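Local coordinates for protein acetone carboxylase alpha subunit (Xanthobacter autotrophicus Py2, PDB 5M45) that serves as the alpha subunit of an enzyme assembled from six protein chains, belongs to the hydantoinase B/oxoprolinase family and binds manganese and magnesium ions, at residues 131-136 against 157-162; 297-302 against 311-316; 333-338 against 381-386; 451-456 against 494-499; 505-510 against 647-652. All coordinates share one frame; numbering follows the deposited sequence.

Contact 1: residues 131-136 against 157-162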
# COMPACT_ATOMS: atom_id res chain seq x y z
N PRO A 131 -10.91 -18.00 -3.47
CA PRO A 131 -11.10 -17.91 -4.94
C PRO A 131 -10.90 -19.19 -5.73
O PRO A 131 -10.90 -19.13 -6.97
CB PRO A 131 -10.03 -16.90 -5.35
CG PRO A 131 -8.91 -17.20 -4.36
CD PRO A 131 -9.59 -17.50 -3.06
N GLY A 132 -10.76 -20.33 -5.04
CA GLY A 132 -10.45 -21.62 -5.66
C GLY A 132 -8.95 -21.87 -5.77
O GLY A 132 -8.17 -20.91 -5.91
N VAL A 133 -8.56 -23.15 -5.72
CA VAL A 133 -7.15 -23.56 -5.90
C VAL A 133 -7.12 -24.53 -7.06
O VAL A 133 -7.56 -25.69 -6.93
CB VAL A 133 -6.57 -24.22 -4.61
CG1 VAL A 133 -5.14 -24.72 -4.83
CG2 VAL A 133 -6.65 -23.25 -3.44
N HIS A 134 -6.64 -24.04 -8.21
CA HIS A 134 -6.71 -24.77 -9.47
C HIS A 134 -5.32 -25.06 -10.04
O HIS A 134 -4.36 -24.30 -9.84
CB HIS A 134 -7.53 -24.02 -10.51
CG HIS A 134 -8.89 -23.60 -10.04
ND1 HIS A 134 -9.36 -22.31 -10.18
CD2 HIS A 134 -9.89 -24.31 -9.45
CE1 HIS A 134 -10.59 -22.24 -9.70
NE2 HIS A 134 -10.95 -23.43 -9.26
N ASP A 135 -5.23 -26.15 -10.78
CA ASP A 135 -4.00 -26.52 -11.49
C ASP A 135 -3.59 -25.34 -12.39
O ASP A 135 -4.43 -24.73 -13.05
CB ASP A 135 -4.25 -27.81 -12.30
CG ASP A 135 -2.99 -28.36 -12.94
OD1 ASP A 135 -1.88 -28.12 -12.46
OD2 ASP A 135 -3.12 -29.08 -13.95
N LYS A 136 -2.29 -24.99 -12.31
CA LYS A 136 -1.64 -23.87 -13.04
C LYS A 136 -1.91 -22.46 -12.48
O LYS A 136 -1.54 -21.45 -13.10
CB LYS A 136 -1.93 -23.94 -14.54
CG LYS A 136 -1.57 -25.27 -15.19
CD LYS A 136 -1.67 -25.08 -16.70
CE LYS A 136 -1.55 -26.39 -17.43
NZ LYS A 136 -0.21 -27.00 -17.15
N ILE A 157 3.80 -19.05 -4.63
CA ILE A 157 3.32 -20.38 -4.21
C ILE A 157 2.42 -21.00 -5.34
O ILE A 157 1.48 -20.37 -5.82
CB ILE A 157 2.55 -20.27 -2.87
CG1 ILE A 157 3.46 -19.80 -1.72
CG2 ILE A 157 1.95 -21.62 -2.49
CD1 ILE A 157 2.66 -19.22 -0.55
N VAL A 158 2.76 -22.22 -5.78
CA VAL A 158 2.08 -22.92 -6.88
C VAL A 158 1.62 -24.32 -6.36
O VAL A 158 2.45 -25.08 -5.84
CB VAL A 158 3.03 -23.11 -8.08
CG1 VAL A 158 2.38 -23.95 -9.15
CG2 VAL A 158 3.45 -21.74 -8.62
N PRO A 159 0.33 -24.66 -6.53
CA PRO A 159 -0.12 -26.01 -6.17
C PRO A 159 0.35 -27.04 -7.20
O PRO A 159 0.57 -26.70 -8.38
CB PRO A 159 -1.65 -25.90 -6.17
CG PRO A 159 -1.93 -24.86 -7.22
CD PRO A 159 -0.78 -23.86 -7.09
N ILE A 160 0.54 -28.27 -6.73
CA ILE A 160 0.95 -29.40 -7.57
C ILE A 160 -0.17 -30.44 -7.63
O ILE A 160 -0.64 -30.91 -6.59
CB ILE A 160 2.26 -30.05 -7.04
CG1 ILE A 160 3.35 -28.98 -6.92
CG2 ILE A 160 2.67 -31.21 -7.93
CD1 ILE A 160 4.64 -29.42 -6.23
N PHE A 161 -0.58 -30.80 -8.85
CA PHE A 161 -1.69 -31.73 -9.13
C PHE A 161 -1.19 -33.02 -9.82
O PHE A 161 -0.20 -33.01 -10.53
CB PHE A 161 -2.77 -31.03 -10.00
CG PHE A 161 -3.70 -30.11 -9.22
CD1 PHE A 161 -3.28 -28.86 -8.82
CD2 PHE A 161 -4.99 -30.52 -8.92
CE1 PHE A 161 -4.15 -28.00 -8.12
CE2 PHE A 161 -5.84 -29.69 -8.20
CZ PHE A 161 -5.44 -28.43 -7.81
N TRP A 162 -1.87 -34.12 -9.56
CA TRP A 162 -1.63 -35.40 -10.22
C TRP A 162 -3.01 -36.00 -10.53
O TRP A 162 -3.81 -36.23 -9.62
CB TRP A 162 -0.80 -36.37 -9.37
CG TRP A 162 -0.56 -37.69 -10.09
CD1 TRP A 162 -1.16 -38.91 -9.81
CD2 TRP A 162 0.30 -37.92 -11.20
NE1 TRP A 162 -0.72 -39.87 -10.70
CE2 TRP A 162 0.18 -39.29 -11.56
CE3 TRP A 162 1.17 -37.11 -11.92
CZ2 TRP A 162 0.90 -39.85 -12.60
CZ3 TRP A 162 1.89 -37.70 -12.99
CH2 TRP A 162 1.76 -39.05 -13.29
O HOH W 1 0.08 -26.23 -11.05
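D135 passes over one face of the F161 ring, and this meeting forms the tight half of a contact whose other half is spanned by water. The main chain comes closest: D135 N stands over the ring face, 3.4 Å from F161 CE1. D135 CB follows over the same ring as a CH-pi donor, 4.1 Å from the ring centroid and offset toward the rim. With CG anti to the backbone N (chi1 -173°), D135 CG lies beside F161 CB, and D135 OD1 is 3.9 Å from that carbon, the carboxylate plane turned 38° from the ring. At the ring edge V133 O approaches F161 CZ at 3.6 Å, close to the ring plane. V133 CG1 makes an apolar contact with P159 CB at 3.9 Å; separately, the carbonyl oxygen H134 O touches P159 CG.

The looser side lies beyond D135, whose own surroundings are open to solvent. There a single water joins the backbones, accepting from K136 N and donating to P159 O at 2.8 Å.

P159 and F161 turn toward the loop, whereas V158, I160 and W162 on the same strand touch helix 227-255. V133 also packs on W169 of strand 165-175, one of the two neighbours of strand 153-162 in the antiparallel sheet; strand 138-141, which the loop precedes, is the other.

Contact 2: residues 297-302 against 311-316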
# COMPACT_ATOMS: atom_id res chain seq x y z
N PRO A 297 16.67 3.82 20.01
CA PRO A 297 16.86 5.23 20.39
C PRO A 297 16.03 6.22 19.53
O PRO A 297 16.60 7.04 18.78
CB PRO A 297 18.38 5.43 20.25
CG PRO A 297 18.80 4.47 19.20
CD PRO A 297 17.91 3.26 19.42
N TYR A 298 14.69 6.16 19.68
CA TYR A 298 13.80 6.98 18.85
C TYR A 298 13.60 8.39 19.39
O TYR A 298 12.96 9.21 18.72
CB TYR A 298 12.45 6.27 18.60
CG TYR A 298 12.37 5.39 17.35
CD1 TYR A 298 13.50 4.72 16.84
CD2 TYR A 298 11.16 5.21 16.69
CE1 TYR A 298 13.41 3.90 15.72
CE2 TYR A 298 11.06 4.39 15.57
CZ TYR A 298 12.19 3.74 15.08
OH TYR A 298 12.11 2.93 13.98
N ALA A 299 14.12 8.71 20.56
CA ALA A 299 14.06 10.09 21.09
C ALA A 299 14.95 11.09 20.33
O ALA A 299 14.64 12.28 20.30
CB ALA A 299 14.35 10.14 22.59
N HIS A 300 16.03 10.59 19.70
CA HIS A 300 17.04 11.46 19.06
C HIS A 300 16.40 12.27 17.90
O HIS A 300 15.54 11.74 17.17
CB HIS A 300 18.20 10.59 18.51
CG HIS A 300 19.45 11.34 18.19
ND1 HIS A 300 19.64 11.99 17.00
CD2 HIS A 300 20.61 11.49 18.88
CE1 HIS A 300 20.85 12.53 16.96
NE2 HIS A 300 21.45 12.25 18.10
N GLU A 301 16.86 13.49 17.71
CA GLU A 301 16.33 14.35 16.65
C GLU A 301 16.50 13.83 15.21
O GLU A 301 15.75 14.22 14.33
CB GLU A 301 16.87 15.79 16.76
CG GLU A 301 18.37 15.92 16.48
CD GLU A 301 18.83 17.36 16.24
OE1 GLU A 301 20.02 17.63 16.56
OE2 GLU A 301 18.04 18.21 15.68
N ASP A 302 17.47 12.95 14.96
CA ASP A 302 17.70 12.41 13.62
C ASP A 302 16.80 11.19 13.30
O ASP A 302 16.93 10.62 12.23
CB ASP A 302 19.19 12.08 13.41
CG ASP A 302 20.06 13.34 13.25
OD1 ASP A 302 19.48 14.45 13.14
OD2 ASP A 302 21.32 13.23 13.18
N LYS A 311 7.85 8.85 19.62
CA LYS A 311 9.11 9.50 19.98
C LYS A 311 9.50 9.21 21.41
O LYS A 311 9.22 10.01 22.32
CB LYS A 311 9.07 11.01 19.77
CG LYS A 311 8.98 11.46 18.34
CD LYS A 311 10.29 11.35 17.56
CE LYS A 311 11.37 12.35 18.01
NZ LYS A 311 12.68 11.80 17.50
N LEU A 312 10.18 8.08 21.60
CA LEU A 312 10.71 7.69 22.91
C LEU A 312 11.79 6.63 22.74
O LEU A 312 11.82 5.89 21.71
CB LEU A 312 9.61 7.19 23.86
CG LEU A 312 9.01 5.79 23.69
CD1 LEU A 312 8.38 5.29 24.98
CD2 LEU A 312 8.00 5.74 22.55
N ASP A 313 12.64 6.54 23.76
CA ASP A 313 13.70 5.52 23.85
C ASP A 313 13.16 4.26 24.53
O ASP A 313 12.61 4.37 25.61
CB ASP A 313 14.88 6.07 24.67
CG ASP A 313 15.71 7.13 23.92
OD1 ASP A 313 15.78 7.15 22.68
OD2 ASP A 313 16.36 7.96 24.61
N THR A 314 13.27 3.10 23.87
CA THR A 314 12.91 1.83 24.47
C THR A 314 14.01 0.76 24.24
O THR A 314 14.94 0.94 23.43
CB THR A 314 11.56 1.26 23.97
OG1 THR A 314 11.58 1.01 22.54
CG2 THR A 314 10.39 2.18 24.33
N ILE A 315 13.88 -0.35 25.00
CA ILE A 315 14.78 -1.48 24.98
C ILE A 315 13.94 -2.78 24.83
O ILE A 315 12.97 -3.01 25.59
CB ILE A 315 15.61 -1.57 26.29
CG1 ILE A 315 16.46 -0.31 26.48
CG2 ILE A 315 16.49 -2.83 26.30
CD1 ILE A 315 17.21 -0.22 27.78
N MET A 316 14.33 -3.60 23.86
CA MET A 316 13.76 -4.95 23.70
C MET A 316 14.31 -5.88 24.82
O MET A 316 15.52 -5.85 25.11
CB MET A 316 14.15 -5.52 22.32
CG MET A 316 13.54 -6.90 22.01
SD MET A 316 14.32 -8.33 22.81
CE MET A 316 15.78 -8.53 21.79
O HOH W 2 12.85 14.27 15.22
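K311 reaches across the loop to a group of carbonyl oxygens offered by 297-302. Its NZ donates to Y298 O at 2.9 Å and weakly to A299 O at 3.5 Å, and H300 O stands 2.9 Å from K311 NZ. The same nitrogen also bonds V303 O and donates weakly to a water that itself donates to E301 O. The lysine gets there by folding: bends at chi2 (-76°) and chi3 (-69°) turn CD and CE back over the loop, so that both lie near Y298 O.

The other polar point is D313 OD1, which takes a fairly straight bond from A299 N at 3.1 Å. This N-H meets the oxygen from above the carboxylate plane, 49° out of it. The same oxygen is packed close to carbon, with D313 OD1 3.2 Å from P297 CA and 3.3 Å from A299 CB. Between the two polar points, L312 O sits 3.2 Å from Y298 CB.

Farther out, H300 ND1 receives D302 N in its ring plane at 3.1 Å, while the carboxylate of D302 forms salt bridges to R559 and K600. The hydroxyl of Y298 pairs with that of Y345.

The loop so fastened connects antiparallel strands 286-297 and 313-324, neighbours in the mixed sheet. One ammonium bonds Y298 O and V303 O, and probably offsets the partial negative charge gathered there; these carbonyls would be expected to favour the charged lysine, although R304 of the second subunit packs nearby.

Contact 3: residues 333-338 against 381-386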
# COMPACT_ATOMS: atom_id res chain seq x y z
N ASP A 333 10.24 -21.13 26.60
CA ASP A 333 9.19 -20.29 27.18
C ASP A 333 9.74 -18.87 27.33
O ASP A 333 10.76 -18.67 28.01
CB ASP A 333 8.77 -20.89 28.53
CG ASP A 333 7.58 -20.16 29.19
OD1 ASP A 333 7.22 -19.03 28.83
OD2 ASP A 333 6.98 -20.75 30.13
N PHE A 334 9.07 -17.89 26.70
CA PHE A 334 9.50 -16.48 26.65
C PHE A 334 8.68 -15.54 27.57
O PHE A 334 8.68 -14.32 27.36
CB PHE A 334 9.57 -16.01 25.19
CG PHE A 334 10.62 -16.75 24.39
CD1 PHE A 334 10.34 -17.99 23.81
CD2 PHE A 334 11.92 -16.26 24.30
CE1 PHE A 334 11.34 -18.69 23.12
CE2 PHE A 334 12.91 -16.96 23.63
CZ PHE A 334 12.62 -18.18 23.03
N GLU A 335 8.04 -16.09 28.61
CA GLU A 335 7.45 -15.32 29.70
C GLU A 335 8.39 -14.24 30.19
O GLU A 335 9.55 -14.54 30.50
CB GLU A 335 7.14 -16.25 30.88
CG GLU A 335 6.63 -15.59 32.21
CD GLU A 335 5.10 -15.37 32.21
OE1 GLU A 335 4.51 -14.79 33.15
OE2 GLU A 335 4.48 -15.80 31.24
N GLY A 336 7.90 -13.02 30.26
CA GLY A 336 8.71 -11.89 30.68
C GLY A 336 9.15 -10.93 29.59
O GLY A 336 9.70 -9.88 29.87
N SER A 337 8.89 -11.28 28.33
CA SER A 337 9.32 -10.45 27.20
C SER A 337 8.54 -9.13 27.13
O SER A 337 7.42 -9.03 27.64
CB SER A 337 9.16 -11.22 25.86
OG SER A 337 9.98 -12.39 25.82
N SER A 338 9.16 -8.14 26.49
CA SER A 338 8.56 -6.80 26.34
C SER A 338 7.47 -6.76 25.25
O SER A 338 7.24 -7.73 24.54
CB SER A 338 9.68 -5.74 26.10
OG SER A 338 10.47 -6.03 24.96
N ARG A 381 6.35 -21.43 23.93
CA ARG A 381 5.37 -20.58 24.63
C ARG A 381 5.76 -19.09 24.49
O ARG A 381 6.80 -18.65 25.02
CB ARG A 381 5.21 -20.99 26.11
CG ARG A 381 4.29 -20.05 26.89
CD ARG A 381 3.73 -20.62 28.20
NE ARG A 381 2.80 -19.67 28.85
CZ ARG A 381 3.14 -18.59 29.58
NH1 ARG A 381 4.41 -18.28 29.82
NH2 ARG A 381 2.19 -17.82 30.10
N LEU A 382 4.91 -18.35 23.76
CA LEU A 382 5.10 -16.93 23.48
C LEU A 382 3.86 -16.17 23.94
O LEU A 382 2.83 -16.19 23.25
CB LEU A 382 5.31 -16.67 21.98
CG LEU A 382 6.24 -17.52 21.09
CD1 LEU A 382 6.46 -16.88 19.71
CD2 LEU A 382 7.54 -17.76 21.76
N PRO A 383 3.94 -15.51 25.10
CA PRO A 383 2.71 -14.88 25.60
C PRO A 383 2.13 -13.84 24.63
O PRO A 383 2.89 -13.09 24.03
CB PRO A 383 3.15 -14.26 26.92
CG PRO A 383 4.23 -15.16 27.38
CD PRO A 383 5.00 -15.47 26.11
N LYS A 384 0.81 -13.85 24.47
CA LYS A 384 0.12 -12.95 23.53
C LYS A 384 0.27 -11.50 23.95
O LYS A 384 0.04 -11.14 25.10
CB LYS A 384 -1.39 -13.34 23.45
CG LYS A 384 -2.23 -12.69 22.34
CD LYS A 384 -1.70 -12.98 20.93
CE LYS A 384 -2.65 -12.46 19.84
NZ LYS A 384 -2.08 -12.65 18.48
N GLY A 385 0.62 -10.64 23.01
CA GLY A 385 0.89 -9.22 23.28
C GLY A 385 2.35 -8.79 23.37
O GLY A 385 2.62 -7.57 23.33
N THR A 386 3.26 -9.75 23.52
CA THR A 386 4.70 -9.49 23.45
C THR A 386 5.10 -9.12 22.02
O THR A 386 4.34 -9.31 21.05
CB THR A 386 5.53 -10.71 23.93
OG1 THR A 386 5.21 -11.84 23.12
CG2 THR A 386 5.24 -11.05 25.43
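R381 lies side by side with D333, its CB, CG and CD passing along the aspartate carboxylate before the guanidinium meets two acids. The chain is extended from CG to NE. R381 NH1 donates to D333 OD1 at 3.1 Å and to E335 OE2 at 2.9 Å; R381 NH2 makes a longer bond to the same E335 OE2 at 3.3 Å. Both oxygens lie at the edge of the guanidinium, near its plane, but the two acids are turned differently: the carboxylate of E335 is inclined 28° to it and that of D333 72°. A bend at chi2 (86°) places CD of E335 for this end-on grip. D333 OD1 is shared, since it also accepts E335 N at 3.1 Å, which makes an Asx turn.

R727 extends the network, bridging to D333 OD2 through its guanidinium and donating to E335 OE1 through its backbone N, although its guanidinium also lies close to that of R381, a like charge that the two acids probably offset.

On the backbone side, F334 N donates to R381 O at 2.9 Å. L382 CD2 presses on the phenylalanine 3.5 Å from F334 CD1, and F352 adds an edge-to-face ring. Farther on, T386 CA leans on S338 O in a C-H...O contact of 3.3 Å.

S337 OG secures the first turn by donating to F334 O at 2.8 Å, as T386 OG1 does to P383 O in the second. The result is a short parallel pairing at the ends of strands 330-333 and 378-381, from which both chains leave through type II beta turns, each with glycine, G336 or G385, at its third position.

Contact 4: residues 451-456 against 494-499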
# COMPACT_ATOMS: atom_id res chain seq x y z
N HIS A 451 15.36 4.93 -7.76
CA HIS A 451 16.11 3.82 -7.18
C HIS A 451 16.14 3.81 -5.65
O HIS A 451 15.86 4.84 -4.99
CB HIS A 451 17.56 3.89 -7.75
CG HIS A 451 18.39 2.66 -7.54
ND1 HIS A 451 18.03 1.42 -8.04
CD2 HIS A 451 19.61 2.50 -6.98
CE1 HIS A 451 18.99 0.54 -7.77
NE2 HIS A 451 19.95 1.18 -7.12
N ALA A 452 16.49 2.64 -5.10
CA ALA A 452 16.83 2.49 -3.69
C ALA A 452 17.97 1.48 -3.57
O ALA A 452 18.19 0.67 -4.46
CB ALA A 452 15.62 2.02 -2.89
N VAL A 453 18.72 1.60 -2.48
CA VAL A 453 19.82 0.68 -2.17
C VAL A 453 19.60 -0.00 -0.80
O VAL A 453 18.89 0.54 0.09
CB VAL A 453 21.21 1.35 -2.23
CG1 VAL A 453 21.43 1.95 -3.60
CG2 VAL A 453 21.40 2.46 -1.19
N ASN A 454 20.18 -1.19 -0.66
CA ASN A 454 20.13 -1.96 0.57
C ASN A 454 21.28 -2.97 0.55
O ASN A 454 21.13 -4.08 0.04
CB ASN A 454 18.79 -2.67 0.74
CG ASN A 454 18.61 -3.25 2.15
OD1 ASN A 454 17.96 -2.65 2.99
ND2 ASN A 454 19.19 -4.42 2.40
N SER A 455 22.44 -2.57 1.09
CA SER A 455 23.64 -3.40 0.99
C SER A 455 23.53 -4.66 1.84
O SER A 455 23.18 -4.59 3.06
CB SER A 455 24.89 -2.64 1.45
OG SER A 455 26.01 -3.49 1.40
N PHE A 456 23.90 -5.80 1.23
CA PHE A 456 24.01 -7.09 1.94
C PHE A 456 25.47 -7.43 2.35
O PHE A 456 25.81 -8.60 2.56
CB PHE A 456 23.32 -8.23 1.14
CG PHE A 456 21.88 -8.47 1.56
CD1 PHE A 456 20.88 -7.57 1.23
CD2 PHE A 456 21.52 -9.63 2.27
CE1 PHE A 456 19.57 -7.79 1.62
CE2 PHE A 456 20.23 -9.83 2.66
CZ PHE A 456 19.24 -8.93 2.33
N ALA A 494 24.99 -1.45 -8.90
CA ALA A 494 23.67 -1.36 -8.28
C ALA A 494 23.48 -0.21 -7.28
O ALA A 494 22.39 -0.12 -6.67
CB ALA A 494 23.36 -2.69 -7.59
N GLU A 495 24.49 0.66 -7.11
CA GLU A 495 24.44 1.79 -6.14
C GLU A 495 25.23 2.96 -6.73
O GLU A 495 26.31 2.73 -7.25
CB GLU A 495 25.11 1.40 -4.79
CG GLU A 495 24.64 0.09 -4.14
CD GLU A 495 25.53 -0.43 -3.00
OE1 GLU A 495 25.06 -1.28 -2.18
OE2 GLU A 495 26.72 -0.02 -2.92
N PRO A 496 24.74 4.22 -6.59
CA PRO A 496 25.50 5.41 -7.03
C PRO A 496 26.50 5.85 -5.95
O PRO A 496 26.40 6.95 -5.40
CB PRO A 496 24.40 6.44 -7.27
CG PRO A 496 23.40 6.12 -6.21
CD PRO A 496 23.41 4.61 -6.09
N LEU A 497 27.46 4.95 -5.69
CA LEU A 497 28.45 5.06 -4.61
C LEU A 497 29.75 4.41 -5.12
O LEU A 497 29.69 3.45 -5.90
CB LEU A 497 28.00 4.28 -3.34
CG LEU A 497 26.62 4.60 -2.73
CD1 LEU A 497 26.27 3.58 -1.65
CD2 LEU A 497 26.60 5.99 -2.14
N VAL A 498 30.91 4.90 -4.66
CA VAL A 498 32.19 4.24 -4.91
C VAL A 498 32.94 3.92 -3.62
O VAL A 498 32.88 4.67 -2.65
CB VAL A 498 33.12 5.05 -5.85
CG1 VAL A 498 32.49 5.15 -7.24
CG2 VAL A 498 33.42 6.43 -5.31
N TYR A 499 33.63 2.78 -3.63
CA TYR A 499 34.47 2.34 -2.52
C TYR A 499 35.77 3.13 -2.39
O TYR A 499 36.55 3.22 -3.33
CB TYR A 499 34.80 0.86 -2.65
CG TYR A 499 33.66 -0.09 -2.32
CD1 TYR A 499 32.73 -0.44 -3.28
CD2 TYR A 499 33.54 -0.64 -1.05
CE1 TYR A 499 31.67 -1.29 -2.98
CE2 TYR A 499 32.50 -1.46 -0.72
CZ TYR A 499 31.56 -1.81 -1.70
OH TYR A 499 30.53 -2.67 -1.42
O HOH W 3 20.46 -1.64 -5.04
O HOH W 4 22.33 -2.12 -2.59
O HOH W 5 27.01 -2.67 -0.96
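H451 and A494 make the direct polar bond of this contact: H451 NE2 donates to A494 O at 2.8 Å with an N-H...O angle of 163°. The oxygen lies in the plane of the imidazole, but the nitrogen stands above the carbonyl plane, 44° out of it. CG of the histidine is anti to the backbone N (chi1 -166°), on a CB that points toward 494-499.

Waters supply the remaining polar links. One donates to both A452 O and A494 O. Two others donate to E495 OE1, one of them lying 2.9 Å from E495 OE1 and accepting from N454 N, the other 2.7 Å from S455 OG. The second carboxylate oxygen of E495 forms a salt bridge to R524, and S455 OG also bonds E457 N, so each group has a partner beyond the waters.

Apolar packing centres on V453, whose side chain crosses that of E495 at about a right angle. V453 CG1 touches E495 CG at 3.7 Å and P496 CD at 4.1 Å; P496 itself is the centre of an inverse gamma turn.

W532 of strand 532-535 packs on both V453 and P496. The contact thus joins strand 450-454, outermost within this chain in one antiparallel sheet, to the link between helix 488-494 and strand 497-504, likewise outermost in another.

Contact 5: residues 505-510 against 647-652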
# COMPACT_ATOMS: atom_id res chain seq x y z
N LYS A 505 37.65 -5.15 10.68
CA LYS A 505 37.27 -4.15 11.74
C LYS A 505 37.99 -4.47 13.06
O LYS A 505 37.56 -5.36 13.80
CB LYS A 505 35.74 -4.08 11.94
CG LYS A 505 35.26 -2.97 12.88
CD LYS A 505 35.51 -1.58 12.30
CE LYS A 505 34.98 -0.49 13.20
NZ LYS A 505 35.75 0.76 12.99
N ALA A 506 39.07 -3.76 13.33
CA ALA A 506 39.89 -4.00 14.52
C ALA A 506 39.11 -3.82 15.82
O ALA A 506 38.32 -2.89 15.96
CB ALA A 506 41.12 -3.10 14.51
N SER A 507 39.31 -4.76 16.73
CA SER A 507 38.73 -4.77 18.09
C SER A 507 37.21 -4.89 18.11
O SER A 507 36.58 -4.57 19.14
CB SER A 507 39.28 -3.61 18.96
OG SER A 507 40.65 -3.83 19.34
N SER A 508 36.61 -5.42 17.02
CA SER A 508 35.17 -5.68 16.99
C SER A 508 34.80 -7.06 17.59
O SER A 508 33.76 -7.21 18.23
CB SER A 508 34.58 -5.49 15.59
OG SER A 508 35.20 -6.34 14.64
N GLY A 509 35.62 -8.08 17.36
CA GLY A 509 35.35 -9.42 17.89
C GLY A 509 35.44 -9.44 19.41
O GLY A 509 36.31 -8.75 20.02
N GLY A 510 34.52 -10.18 20.04
CA GLY A 510 34.43 -10.25 21.49
C GLY A 510 35.65 -10.92 22.10
O GLY A 510 36.06 -12.01 21.68
N TYR A 647 43.34 -7.51 13.73
CA TYR A 647 42.17 -8.00 14.46
C TYR A 647 41.92 -7.33 15.82
O TYR A 647 40.77 -7.28 16.30
CB TYR A 647 42.20 -9.54 14.63
CG TYR A 647 42.21 -10.31 13.31
CD1 TYR A 647 41.02 -10.65 12.67
CD2 TYR A 647 43.41 -10.72 12.71
CE1 TYR A 647 41.02 -11.35 11.46
CE2 TYR A 647 43.43 -11.41 11.50
CZ TYR A 647 42.24 -11.74 10.89
OH TYR A 647 42.22 -12.42 9.69
N VAL A 648 42.99 -6.86 16.46
CA VAL A 648 42.97 -6.25 17.78
C VAL A 648 43.92 -5.06 17.81
O VAL A 648 45.07 -5.18 17.37
CB VAL A 648 43.45 -7.27 18.85
CG1 VAL A 648 43.64 -6.60 20.23
CG2 VAL A 648 42.50 -8.45 18.96
N LEU A 649 43.46 -3.94 18.36
CA LEU A 649 44.31 -2.75 18.55
C LEU A 649 45.35 -2.98 19.66
O LEU A 649 45.01 -3.50 20.75
CB LEU A 649 43.45 -1.51 18.87
CG LEU A 649 42.47 -1.02 17.82
CD1 LEU A 649 41.54 0.07 18.37
CD2 LEU A 649 43.21 -0.50 16.60
N GLU A 650 46.58 -2.55 19.40
CA GLU A 650 47.71 -2.78 20.30
C GLU A 650 47.43 -2.41 21.77
O GLU A 650 47.82 -3.15 22.69
CB GLU A 650 48.95 -2.02 19.79
CG GLU A 650 50.27 -2.36 20.54
CD GLU A 650 50.49 -1.57 21.81
OE1 GLU A 650 49.88 -0.49 21.96
OE2 GLU A 650 51.27 -2.01 22.69
N ARG A 651 46.74 -1.29 21.99
CA ARG A 651 46.50 -0.78 23.33
C ARG A 651 45.62 -1.65 24.21
O ARG A 651 45.66 -1.51 25.42
CB ARG A 651 45.99 0.67 23.28
CG ARG A 651 44.58 0.84 22.68
CD ARG A 651 44.50 2.21 21.96
NE ARG A 651 43.17 2.62 21.43
CZ ARG A 651 42.11 2.84 22.19
NH1 ARG A 651 40.94 3.24 21.71
NH2 ARG A 651 42.17 2.62 23.51
N PHE A 652 44.87 -2.60 23.66
CA PHE A 652 44.10 -3.51 24.49
C PHE A 652 44.84 -4.78 24.89
O PHE A 652 44.35 -5.55 25.73
CB PHE A 652 42.76 -3.83 23.78
CG PHE A 652 41.89 -2.63 23.66
CD1 PHE A 652 41.24 -2.12 24.79
CD2 PHE A 652 41.77 -1.97 22.45
CE1 PHE A 652 40.44 -0.98 24.71
CE2 PHE A 652 40.98 -0.81 22.37
CZ PHE A 652 40.29 -0.34 23.49
O HOH W 6 38.79 -7.99 19.09
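Y647 O is approached by two donors: S507 N bonds it at 2.9 Å, and a water that also donates to G509 O reaches it weakly. The same serine holds the other chain a second time, because S507 OG accepts L649 N at 3.0 Å in an almost straight bond of 176°. OG is placed for this by lying anti to the carbonyl carbon, beside the backbone N (chi1 -72°). Thus the N-H and the hydroxyl of a single residue grip the backbone on the two sides of V648.

Side chains close round these bonds. A506 CB meets L649 CD2 at 3.9 Å, and S507 OG also lies 3.8 Å from F652 CD2. L649 CB lies 3.7 Å from S507 OG, so the residue whose N-H the serine accepts also packs carbon against it. Residues from another protein of the assembly pack on L649 and F652.

Two turns frame the contact. In the first, S508 OG donates to K505 O at 2.7 Å and also bonds G519 N, while K505 NZ pairs with E521. In the second, F652 N returns to L649 O. A type II beta turn, with S507 at its third position, docks against the type I turn that leads into helix 652-657.

In the fold
From the N terminus, the contacts follow one another in series, with none nested in or crossing another. Contact 1 lays the loop before strand 138-141 against strand 153-162 of the antiparallel sheet. Contact 2 closes the short connection between strands 286-297 and 313-324, and contact 3, after helix 349-361 has intervened, joins the ends of adjacent strands 330-333 and 378-381 of that same mixed sheet. These two touch, M316 against S338. Contact 4 ties two further sheets together, and contact 5 spans the longest interval, 136 residues, bringing the segment before helix 652-657 back to the loop after strand 497-504. Contacts 1 and 5 lie on opposite sides of the chain's centre; so do contacts 3 and 4.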